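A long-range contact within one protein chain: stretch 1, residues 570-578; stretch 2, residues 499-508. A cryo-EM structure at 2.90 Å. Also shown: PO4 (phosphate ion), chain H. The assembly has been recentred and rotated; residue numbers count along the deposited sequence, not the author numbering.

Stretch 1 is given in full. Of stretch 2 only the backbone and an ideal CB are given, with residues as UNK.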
# COMPACT_ATOMS: atom_id res chain seq x y z
N PHE B 570 -19.55 10.29 -6.41
CA PHE B 570 -18.90 10.68 -7.65
C PHE B 570 -17.39 10.73 -7.54
O PHE B 570 -16.72 10.83 -8.58
CB PHE B 570 -19.41 12.06 -8.10
CG PHE B 570 -20.65 12.00 -8.94
CD1 PHE B 570 -20.65 11.30 -10.14
CD2 PHE B 570 -21.80 12.66 -8.55
CE1 PHE B 570 -21.79 11.25 -10.92
CE2 PHE B 570 -22.94 12.61 -9.33
CZ PHE B 570 -22.93 11.91 -10.52
N LEU B 571 -16.83 10.69 -6.33
CA LEU B 571 -15.37 10.65 -6.21
C LEU B 571 -14.77 9.36 -6.74
O LEU B 571 -13.55 9.29 -6.91
CB LEU B 571 -14.95 10.86 -4.76
CG LEU B 571 -14.56 12.29 -4.38
CD1 LEU B 571 -13.95 12.34 -2.99
CD2 LEU B 571 -13.62 12.88 -5.42
N MET B 572 -15.59 8.34 -7.01
CA MET B 572 -15.14 7.20 -7.79
C MET B 572 -15.13 7.60 -9.26
O MET B 572 -15.32 8.77 -9.61
CB MET B 572 -16.03 5.99 -7.52
CG MET B 572 -16.31 5.73 -6.06
SD MET B 572 -17.24 4.20 -5.79
CE MET B 572 -18.55 4.39 -6.99
N PHE B 573 -14.87 6.64 -10.14
CA PHE B 573 -14.90 6.87 -11.58
C PHE B 573 -13.85 7.89 -12.02
O PHE B 573 -13.81 8.28 -13.19
CB PHE B 573 -16.29 7.32 -12.03
CG PHE B 573 -17.41 6.46 -11.50
CD1 PHE B 573 -17.37 5.09 -11.66
CD2 PHE B 573 -18.48 7.03 -10.85
CE1 PHE B 573 -18.40 4.30 -11.17
CE2 PHE B 573 -19.51 6.25 -10.37
CZ PHE B 573 -19.47 4.88 -10.53
N THR B 574 -13.01 8.33 -11.10
CA THR B 574 -11.95 9.25 -11.50
C THR B 574 -10.67 8.47 -11.80
O THR B 574 -10.35 7.51 -11.09
CB THR B 574 -11.68 10.28 -10.41
OG1 THR B 574 -11.35 9.61 -9.18
CG2 THR B 574 -12.90 11.16 -10.19
N PRO B 575 -9.94 8.87 -12.84
CA PRO B 575 -8.77 8.08 -13.26
C PRO B 575 -7.64 8.02 -12.24
O PRO B 575 -6.75 7.18 -12.40
CB PRO B 575 -8.31 8.79 -14.54
CG PRO B 575 -9.52 9.55 -15.01
CD PRO B 575 -10.22 9.97 -13.77
N THR B 576 -7.64 8.87 -11.22
CA THR B 576 -6.57 8.90 -10.23
C THR B 576 -7.16 9.01 -8.84
O THR B 576 -8.11 9.77 -8.62
CB THR B 576 -5.60 10.06 -10.48
OG1 THR B 576 -6.32 11.29 -10.42
CG2 THR B 576 -4.92 9.92 -11.83
N LYS B 577 -6.58 8.27 -7.90
CA LYS B 577 -7.03 8.27 -6.50
C LYS B 577 -5.91 8.86 -5.65
O LYS B 577 -5.07 8.15 -5.10
CB LYS B 577 -7.39 6.85 -6.05
CG LYS B 577 -8.27 6.09 -7.03
CD LYS B 577 -9.73 6.43 -6.84
CE LYS B 577 -10.63 5.52 -7.66
NZ LYS B 577 -10.67 5.93 -9.09
N TRP B 578 -5.91 10.19 -5.53
CA TRP B 578 -4.97 10.90 -4.68
C TRP B 578 -5.67 11.42 -3.43
O TRP B 578 -6.88 11.30 -3.26
CB TRP B 578 -4.32 12.06 -5.43
CG TRP B 578 -3.71 11.71 -6.76
CD1 TRP B 578 -4.03 12.26 -7.96
CD2 TRP B 578 -2.68 10.75 -7.01
NE1 TRP B 578 -3.25 11.70 -8.95
CE2 TRP B 578 -2.42 10.77 -8.39
CE3 TRP B 578 -1.95 9.88 -6.20
CZ2 TRP B 578 -1.47 9.95 -8.98
CZ3 TRP B 578 -1.00 9.06 -6.79
CH2 TRP B 578 -0.77 9.10 -8.17
N UNK B 499 -0.75 5.62 -18.45
CA UNK B 499 -0.80 6.26 -17.17
C UNK B 499 -1.65 5.49 -16.18
O UNK B 499 -2.34 4.52 -16.53
CB UNK B 499 -1.33 7.69 -17.32
N UNK B 500 -1.61 5.93 -14.92
CA UNK B 500 -2.46 5.31 -13.89
C UNK B 500 -3.93 5.43 -14.27
O UNK B 500 -4.45 6.53 -14.49
CB UNK B 500 -2.22 5.96 -12.52
N UNK B 501 -4.59 4.28 -14.37
CA UNK B 501 -6.00 4.24 -14.77
C UNK B 501 -6.94 4.18 -13.57
O UNK B 501 -7.91 4.93 -13.52
CB UNK B 501 -6.25 3.04 -15.68
N UNK B 502 -6.68 3.28 -12.61
CA UNK B 502 -7.38 3.26 -11.33
C UNK B 502 -8.89 3.12 -11.54
O UNK B 502 -9.68 4.03 -11.26
CB UNK B 502 -7.07 4.53 -10.53
N UNK B 503 -9.27 1.95 -12.05
CA UNK B 503 -10.67 1.59 -12.25
C UNK B 503 -11.49 1.77 -10.98
O UNK B 503 -10.94 1.84 -9.88
CB UNK B 503 -10.78 0.14 -12.74
N UNK B 504 -12.82 1.83 -11.13
CA UNK B 504 -13.67 2.38 -10.08
C UNK B 504 -13.64 1.56 -8.80
O UNK B 504 -13.81 2.13 -7.71
CB UNK B 504 -15.11 2.49 -10.58
N UNK B 505 -13.44 0.25 -8.88
CA UNK B 505 -13.46 -0.57 -7.68
C UNK B 505 -12.18 -0.47 -6.86
O UNK B 505 -12.04 -1.20 -5.88
CB UNK B 505 -13.71 -2.03 -8.06
N UNK B 506 -11.26 0.41 -7.24
CA UNK B 506 -10.05 0.68 -6.47
C UNK B 506 -10.20 1.97 -5.66
O UNK B 506 -9.24 2.72 -5.46
CB UNK B 506 -8.84 0.77 -7.40
N UNK B 507 -11.42 2.26 -5.19
CA UNK B 507 -11.68 3.51 -4.50
C UNK B 507 -11.04 3.55 -3.12
O UNK B 507 -10.64 4.63 -2.66
CB UNK B 507 -13.19 3.74 -4.38
N UNK B 508 -10.92 2.40 -2.45
CA UNK B 508 -10.42 2.37 -1.08
C UNK B 508 -8.97 2.82 -0.95
O UNK B 508 -8.51 3.02 0.17
CB UNK B 508 -10.56 0.96 -0.51
P PO4 H . -4.80 14.48 -11.51
O1 PO4 H . -5.60 13.28 -11.05
O2 PO4 H . -3.43 14.43 -10.89
O3 PO4 H . -5.50 15.74 -11.08
O4 PO4 H . -4.68 14.45 -13.01

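Position 499 lies beyond the reach of stretch 1, and its backbone angles (-68/171) are open to nearly any residue. It is Gly499.

At 500 the CA-to-CB bond points toward stretch 1, and the ideal CB lies 4.7 Å from Pro575 O and 4.8 Å from Thr576 CG2. A compact apolar side chain would suit, such as valine, alanine or proline, and a phi of -58° is compatible with a ring. The residue is Pro500.

Position 501 points away, so stretch 1 asks little of its side chain; small or polar residues fit equally well. Ser501 fills it, and its OG gives a weak hydrogen bond to Gly499 O at 3.5 Å. Here the backbone makes the contact: Ser501 O lies 3.3 Å from Pro575 CA in a CA-H...O contact. It is also 2.8 Å from Pro575 O, a pair of acceptors that cannot bond to each other.

Position 502 has positive phi (57/67), a region where glycine, asparagine and aspartate are most at ease, yet its CB points toward stretch 1. That CB is tight against Pro575 O at 3.3 Å and 4.0 Å from Lys577 CG, so an unbranched, flexible chain is a reasonable choice. In Gln502, CG passes 4.4 Å from Thr576 CA. The backbone supplies the polar link, with Lys577 NZ donating to Gln502 O at 3.0 Å.

Position 503 points away into space free of stretch 1, and many polar residues would do; it is Glu503.

At 504 CB points sideways, 3.6 Å from Phe573 CD1 and 4.7 Å from Met572 CB. This apolar surround favours leucine, methionine or an aromatic. Trp504 places its five-membered ring oblique to the Phe573 ring, at 46°, while its CE3 lies 4.4 Å from Met572 CE.

Position 505 points away and is unconstrained by stretch 1; it is Trp505. At 506, CB is sideways and 5.1 Å from Lys577 CE, leaving room for a modest side chain. It is Thr506, whose backbone N donates a hydrogen bond to Glu503 O at 3.0 Å.

Position 507 also points sideways, with CB 4.1 Å from Met572 CG and 4.5 Å from Lys577 CE. The nearby lysine favours an acid, though glutamine or methionine could also fit. Glu507 bends its end nearer: OE1 lies 3.4 Å from Met572 CA and 4.5 Å from Lys577 NZ, opposite charges beyond salt-bridge range.

Position 508 points away, permitting many residues; Asn508 bonds through ND2 elsewhere in the structure.

Stretch 2 (499-508) GPSQEWWTEN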
# COMPACT_ATOMS: atom_id res chain seq x y z
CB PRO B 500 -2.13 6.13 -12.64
CG PRO B 500 -0.78 6.71 -12.90
CD PRO B 500 -0.73 6.97 -14.37
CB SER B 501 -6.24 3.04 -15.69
OG SER B 501 -5.54 3.20 -16.91
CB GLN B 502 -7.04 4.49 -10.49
CG GLN B 502 -5.57 4.60 -10.12
CD GLN B 502 -5.02 3.31 -9.55
OE1 GLN B 502 -3.97 2.84 -9.97
NE2 GLN B 502 -5.73 2.75 -8.58
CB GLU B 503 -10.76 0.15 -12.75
CG GLU B 503 -10.23 -0.87 -11.77
CD GLU B 503 -8.73 -1.10 -11.90
OE1 GLU B 503 -8.05 -0.27 -12.54
OE2 GLU B 503 -8.24 -2.11 -11.36
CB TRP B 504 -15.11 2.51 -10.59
CG TRP B 504 -15.78 1.20 -10.83
CD1 TRP B 504 -15.78 0.48 -11.99
CD2 TRP B 504 -16.54 0.44 -9.89
NE1 TRP B 504 -16.51 -0.67 -11.83
CE2 TRP B 504 -16.98 -0.72 -10.54
CE3 TRP B 504 -16.90 0.64 -8.55
CZ2 TRP B 504 -17.76 -1.68 -9.91
CZ3 TRP B 504 -17.66 -0.32 -7.92
CH2 TRP B 504 -18.09 -1.46 -8.60
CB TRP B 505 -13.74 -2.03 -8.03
CG TRP B 505 -12.69 -2.69 -8.87
CD1 TRP B 505 -11.46 -3.12 -8.47
CD2 TRP B 505 -12.80 -3.02 -10.26
NE1 TRP B 505 -10.79 -3.69 -9.52
CE2 TRP B 505 -11.59 -3.64 -10.63
CE3 TRP B 505 -13.79 -2.86 -11.22
CZ2 TRP B 505 -11.35 -4.09 -11.93
CZ3 TRP B 505 -13.56 -3.30 -12.51
CH2 TRP B 505 -12.35 -3.91 -12.85
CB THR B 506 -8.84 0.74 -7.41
OG1 THR B 506 -8.87 -0.41 -8.26
CG2 THR B 506 -7.54 0.67 -6.63
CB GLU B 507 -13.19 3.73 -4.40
CG GLU B 507 -13.61 4.89 -3.51
CD GLU B 507 -13.16 6.23 -4.05
OE1 GLU B 507 -13.07 6.38 -5.28
OE2 GLU B 507 -12.89 7.14 -3.24
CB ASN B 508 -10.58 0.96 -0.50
CG ASN B 508 -10.20 -0.12 -1.49
OD1 ASN B 508 -9.28 0.04 -2.28
ND2 ASN B 508 -10.92 -1.24 -1.44
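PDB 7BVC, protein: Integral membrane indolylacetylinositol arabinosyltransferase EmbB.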